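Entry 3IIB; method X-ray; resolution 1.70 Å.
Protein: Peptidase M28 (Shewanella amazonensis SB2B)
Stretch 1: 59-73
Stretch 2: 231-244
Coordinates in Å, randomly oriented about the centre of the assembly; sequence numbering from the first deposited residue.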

# COMPACT_ATOMS: atom_id res chain seq x y z
N GLY A 59 -33.37 -12.17 -11.46
CA GLY A 59 -34.37 -12.92 -12.21
C GLY A 59 -33.97 -14.29 -12.72
O GLY A 59 -34.62 -14.83 -13.62
N PHE A 60 -32.93 -14.89 -12.14
CA PHE A 60 -32.52 -16.22 -12.58
C PHE A 60 -33.64 -17.22 -12.40
O PHE A 60 -34.51 -17.06 -11.55
N ASP A 61 -33.63 -18.25 -13.22
CA ASP A 61 -34.72 -19.22 -13.22
C ASP A 61 -34.76 -20.09 -11.97
O ASP A 61 -35.85 -20.39 -11.45
N ARG A 62 -33.60 -20.46 -11.46
CA ARG A 62 -33.49 -21.09 -10.14
C ARG A 62 -32.35 -20.43 -9.39
O ARG A 62 -31.34 -20.01 -9.98
N VAL A 63 -32.55 -20.30 -8.09
CA VAL A 63 -31.54 -19.78 -7.19
C VAL A 63 -31.65 -20.59 -5.93
O VAL A 63 -32.73 -20.67 -5.32
N TYR A 64 -30.55 -21.21 -5.53
CA TYR A 64 -30.57 -22.11 -4.36
C TYR A 64 -29.18 -22.26 -3.80
O TYR A 64 -28.21 -21.78 -4.38
N LYS A 65 -29.10 -22.93 -2.67
CA LYS A 65 -27.80 -23.15 -2.06
C LYS A 65 -27.64 -24.55 -1.54
O LYS A 65 -28.62 -25.22 -1.20
N GLU A 66 -26.37 -24.95 -1.38
CA GLU A 66 -26.02 -26.30 -0.99
C GLU A 66 -24.96 -26.26 0.10
O GLU A 66 -23.99 -25.53 -0.03
N PRO A 67 -25.13 -27.05 1.15
CA PRO A 67 -24.23 -26.88 2.29
C PRO A 67 -22.82 -27.44 2.11
O PRO A 67 -22.57 -28.44 1.39
N VAL A 68 -21.89 -26.76 2.76
CA VAL A 68 -20.47 -27.08 2.73
C VAL A 68 -19.98 -26.98 4.16
O VAL A 68 -20.14 -25.95 4.80
N THR A 69 -19.33 -28.02 4.65
CA THR A 69 -18.72 -27.98 5.99
C THR A 69 -17.45 -27.13 5.95
O THR A 69 -16.58 -27.31 5.06
N VAL A 70 -17.33 -26.19 6.87
CA VAL A 70 -16.16 -25.31 6.92
C VAL A 70 -15.59 -25.18 8.35
O VAL A 70 -16.36 -25.11 9.33
N PRO A 71 -14.26 -25.10 8.46
CA PRO A 71 -13.63 -24.81 9.74
C PRO A 71 -13.78 -23.34 10.11
O PRO A 71 -14.10 -22.49 9.28
N VAL A 72 -13.59 -23.08 11.39
CA VAL A 72 -13.73 -21.74 11.95
C VAL A 72 -12.45 -21.34 12.62
O VAL A 72 -12.04 -21.92 13.64
N TRP A 73 -11.83 -20.31 12.05
CA TRP A 73 -10.63 -19.71 12.60
C TRP A 73 -10.83 -18.20 12.64
O TRP A 73 -11.26 -17.59 11.66
N GLY A 231 -15.11 -25.02 16.51
CA GLY A 231 -15.59 -26.17 15.77
C GLY A 231 -16.16 -25.79 14.41
O GLY A 231 -16.45 -24.62 14.15
N GLU A 232 -16.29 -26.79 13.55
CA GLU A 232 -16.76 -26.61 12.19
C GLU A 232 -18.22 -26.25 12.20
O GLU A 232 -18.98 -26.59 13.10
N THR A 233 -18.61 -25.62 11.10
CA THR A 233 -19.97 -25.14 10.88
C THR A 233 -20.29 -25.35 9.38
O THR A 233 -19.55 -26.06 8.65
N THR A 234 -21.38 -24.72 8.94
CA THR A 234 -21.90 -24.85 7.58
C THR A 234 -21.79 -23.51 6.84
O THR A 234 -22.20 -22.48 7.37
N SER A 235 -21.23 -23.56 5.63
CA SER A 235 -21.35 -22.48 4.66
C SER A 235 -22.13 -23.11 3.50
O SER A 235 -22.67 -24.22 3.61
N TYR A 236 -22.21 -22.41 2.38
CA TYR A 236 -23.00 -22.84 1.26
C TYR A 236 -22.40 -22.43 -0.08
O TYR A 236 -21.92 -21.29 -0.21
N ASN A 237 -22.44 -23.37 -1.02
CA ASN A 237 -22.32 -23.07 -2.45
C ASN A 237 -23.64 -22.43 -2.86
O ASN A 237 -24.72 -22.96 -2.55
N VAL A 238 -23.57 -21.29 -3.54
CA VAL A 238 -24.76 -20.57 -3.96
C VAL A 238 -24.87 -20.70 -5.45
O VAL A 238 -23.87 -20.45 -6.19
N ILE A 239 -26.05 -21.11 -5.92
CA ILE A 239 -26.20 -21.53 -7.30
C ILE A 239 -27.36 -20.77 -7.94
O ILE A 239 -28.46 -20.60 -7.33
N ALA A 240 -27.12 -20.34 -9.17
CA ALA A 240 -28.20 -19.81 -10.03
C ALA A 240 -28.15 -20.43 -11.39
O ALA A 240 -27.07 -20.80 -11.91
N GLU A 241 -29.32 -20.51 -12.01
CA GLU A 241 -29.42 -21.11 -13.33
C GLU A 241 -30.22 -20.25 -14.30
O GLU A 241 -31.20 -19.61 -13.94
N VAL A 242 -29.70 -20.22 -15.53
CA VAL A 242 -30.43 -19.85 -16.71
C VAL A 242 -30.97 -21.15 -17.32
O VAL A 242 -30.22 -22.01 -17.75
N LYS A 243 -32.28 -21.30 -17.36
CA LYS A 243 -32.90 -22.54 -17.77
C LYS A 243 -32.59 -22.83 -19.25
O LYS A 243 -32.64 -21.93 -20.09
N GLY A 244 -32.25 -24.08 -19.54
CA GLY A 244 -32.00 -24.54 -20.89
C GLY A 244 -33.28 -24.83 -21.61
O GLY A 244 -34.35 -24.55 -21.13

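How do the side chains meet where stretch 2 begins? The two strands run antiparallel, so walking forward from Gly231 means walking backward from Val72. Gly231 offers only backbone, and its O lies 3.2 Å from CG2 of Val72, a t rotamer. Glu232, m at chi1 and t at chi2, lays its chain beside stretch 1: its CG is 3.9 Å from Pro71 CA, and its OE1 is 3.6 Å from Thr69 CG2. Thr233 (t) turns its methyl to the face it shares with Val70, and CG2 of Thr233 sits 3.5 Å from Val72 CG2 and 3.7 Å from Val70 CG2. The pairing beneath is held by the backbone, with Val70 N donating to Thr233 O at 2.8 Å.

What fills the middle of the ladder, where small polar residues give way to an aromatic ring? Thr234 (m) shares its face with Thr69 and Pro67, and its CG2 is 3.7 Å from Pro67 CB. Ser235 (t) points to the opposite face, where its CB touches Val70 CG1 at 3.7 Å; its hydroxyl is hydrogen-bonded elsewhere in the structure. Tyr236, chi1 m, returns to the face of Thr234. Lys65 CE sits over one face of the ring, 3.7 Å from Tyr236 CD2, and Lys65 NZ, farther out above the same face, makes a cation-pi contact. Lys65 achieves this with chi1 p, two t torsions and a final m. Pro67 packs against the ring as well, its CB 3.8 Å from Tyr236 CE2.

Where does water enter the contact? Asn237 (m) shares a face with Glu66 and Val68, and its ND2 comes within 3.6 Å of Val68 CG2, a t rotamer. The amide does not reach the Glu66 carboxylate directly. Instead, one water accepts from Asn237 ND2 at 2.9 Å and donates to Glu66 OE1 at 2.8 Å, bridging the two strands. Val238 (t) lies on the face of Lys65 and touches it lightly, CG2 of Val238 being 4.4 Å from Lys65 CB. Ile239 (m, then t) covers one face of the Tyr64 ring: its CG2 is 3.5 Å from Tyr64 CZ, while its CD1 reaches 3.4 Å from Glu66 OE1. The p rotamer of Tyr64 accompanies this overlap.

How does stretch 2 close the contact? Ala240 places its CB over one face of the Phe60 ring, 3.8 Å from Phe60 CG, and 4.2 Å from Val63 CG2. Glu241, m then t, has two side-chain partners in stretch 1: its OE2 accepts from Tyr64 OH at 2.7 Å, and its OE1 forms a salt bridge with Arg62 NH1 at 3.1 Å. Val242 (t) has its CA-to-CB bond directed away, yet its CG2 still meets Phe60 CE1 at the ring edge, at 3.7 Å. Beyond it, Lys243 (t) contributes its backbone: Lys243 N donates to Asp61 OD2 at 2.8 Å in a nearly straight bond, while the end of its side chain leads away.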

# COMPACT_ATOMS: atom_id res chain seq x y z
CB PHE A 60 -31.23 -16.70 -11.91
CG PHE A 60 -29.99 -15.98 -12.44
CD1 PHE A 60 -29.50 -16.29 -13.69
CD2 PHE A 60 -29.40 -14.97 -11.74
CE1 PHE A 60 -28.41 -15.61 -14.19
CE2 PHE A 60 -28.30 -14.28 -12.25
CZ PHE A 60 -27.81 -14.59 -13.44
CB ASP A 61 -34.66 -20.07 -14.47
CG ASP A 61 -34.88 -19.26 -15.73
OD1 ASP A 61 -35.96 -18.68 -15.82
OD2 ASP A 61 -34.01 -19.19 -16.63
CB ARG A 62 -33.18 -22.59 -10.27
CG ARG A 62 -34.30 -23.38 -10.93
CD ARG A 62 -33.96 -24.90 -11.03
NE ARG A 62 -33.72 -25.51 -9.72
CZ ARG A 62 -32.88 -26.52 -9.49
NH1 ARG A 62 -32.12 -27.04 -10.47
NH2 ARG A 62 -32.76 -27.00 -8.24
CB VAL A 63 -31.74 -18.23 -6.86
CG1 VAL A 63 -30.71 -17.75 -5.82
CG2 VAL A 63 -31.69 -17.35 -8.12
CB TYR A 64 -31.18 -23.45 -4.73
CG TYR A 64 -30.54 -24.18 -5.87
CD1 TYR A 64 -30.84 -23.86 -7.19
CD2 TYR A 64 -29.67 -25.23 -5.64
CE1 TYR A 64 -30.25 -24.57 -8.25
CE2 TYR A 64 -29.08 -25.92 -6.67
CZ TYR A 64 -29.37 -25.60 -7.98
OH TYR A 64 -28.79 -26.32 -9.00
CB LYS A 65 -27.54 -22.13 -0.97
CG LYS A 65 -28.48 -22.19 0.22
CD LYS A 65 -28.22 -21.00 1.10
CE LYS A 65 -28.64 -21.23 2.49
NZ LYS A 65 -30.11 -21.19 2.66
CB GLU A 66 -25.51 -27.07 -2.20
CG GLU A 66 -26.63 -27.25 -3.26
CD GLU A 66 -26.21 -28.02 -4.50
OE1 GLU A 66 -25.00 -28.14 -4.78
OE2 GLU A 66 -27.11 -28.49 -5.23
CB PRO A 67 -24.95 -27.63 3.40
CG PRO A 67 -25.66 -28.74 2.70
CD PRO A 67 -26.13 -28.12 1.40
CB VAL A 68 -19.69 -26.12 1.83
CG1 VAL A 68 -18.17 -26.36 1.92
CG2 VAL A 68 -20.22 -26.20 0.40
CB THR A 69 -18.37 -29.39 6.49
OG1 THR A 69 -19.56 -30.21 6.45
CG2 THR A 69 -17.75 -29.36 7.94
CB VAL A 70 -16.45 -23.89 6.39
CG1 VAL A 70 -16.95 -23.95 4.91
CG2 VAL A 70 -17.42 -23.17 7.32
CB PRO A 71 -12.16 -25.16 9.52
CG PRO A 71 -11.95 -24.96 8.07
CD PRO A 71 -13.26 -25.24 7.38
CB VAL A 72 -14.92 -21.64 12.92
CG1 VAL A 72 -15.04 -20.24 13.45
CG2 VAL A 72 -16.22 -22.02 12.22
CB TRP A 73 -9.41 -20.06 11.73
CG TRP A 73 -8.11 -19.44 12.15
CD1 TRP A 73 -7.22 -19.93 13.09
CD2 TRP A 73 -7.50 -18.26 11.61
NE1 TRP A 73 -6.13 -19.11 13.18
CE2 TRP A 73 -6.27 -18.08 12.29
CE3 TRP A 73 -7.89 -17.33 10.65
CZ2 TRP A 73 -5.41 -16.98 12.03
CZ3 TRP A 73 -7.02 -16.25 10.40
CH2 TRP A 73 -5.80 -16.11 11.08
CB GLU A 232 -16.54 -27.86 11.34
CG GLU A 232 -15.08 -28.18 11.13
CD GLU A 232 -14.83 -29.54 10.46
OE1 GLU A 232 -15.65 -30.48 10.58
OE2 GLU A 232 -13.81 -29.66 9.80
CB THR A 233 -20.09 -23.64 11.35
OG1 THR A 233 -21.48 -23.21 11.32
CG2 THR A 233 -19.23 -22.70 10.52
CB THR A 234 -23.38 -25.25 7.62
OG1 THR A 234 -23.51 -26.48 8.38
CG2 THR A 234 -23.95 -25.43 6.22
CB SER A 235 -19.96 -21.97 4.23
OG SER A 235 -20.05 -20.81 3.40
CB TYR A 236 -24.40 -22.23 1.32
CG TYR A 236 -25.17 -22.66 2.54
CD1 TYR A 236 -25.04 -21.98 3.73
CD2 TYR A 236 -25.98 -23.78 2.50
CE1 TYR A 236 -25.72 -22.42 4.87
CE2 TYR A 236 -26.65 -24.21 3.60
CZ TYR A 236 -26.50 -23.53 4.78
OH TYR A 236 -27.18 -23.94 5.89
CB ASN A 237 -22.07 -24.36 -3.25
CG ASN A 237 -20.70 -24.97 -2.99
OD1 ASN A 237 -19.73 -24.27 -2.69
ND2 ASN A 237 -20.61 -26.29 -3.16
CB VAL A 238 -24.68 -19.08 -3.53
CG1 VAL A 238 -25.85 -18.24 -4.11
CG2 VAL A 238 -24.62 -18.97 -2.01
CB ILE A 239 -26.40 -23.04 -7.38
CG1 ILE A 239 -25.14 -23.78 -6.85
CG2 ILE A 239 -26.77 -23.44 -8.85
CD1 ILE A 239 -25.31 -25.28 -6.62
CB ALA A 240 -28.10 -18.31 -10.18
CB GLU A 241 -30.05 -22.52 -13.23
CG GLU A 241 -29.19 -23.52 -12.49
CD GLU A 241 -29.83 -24.86 -12.23
OE1 GLU A 241 -30.98 -25.11 -12.67
OE2 GLU A 241 -29.15 -25.70 -11.60
CB VAL A 242 -29.52 -19.15 -17.74
CG1 VAL A 242 -30.34 -18.80 -19.01
CG2 VAL A 242 -28.86 -17.89 -17.12
CB LYS A 243 -34.43 -22.47 -17.53
CG LYS A 243 -35.17 -23.74 -17.83
CD LYS A 243 -36.59 -23.81 -17.23
CE LYS A 243 -37.59 -22.93 -17.93
NZ LYS A 243 -38.98 -23.27 -17.44
O HOH W 1 -22.56 -28.40 -3.43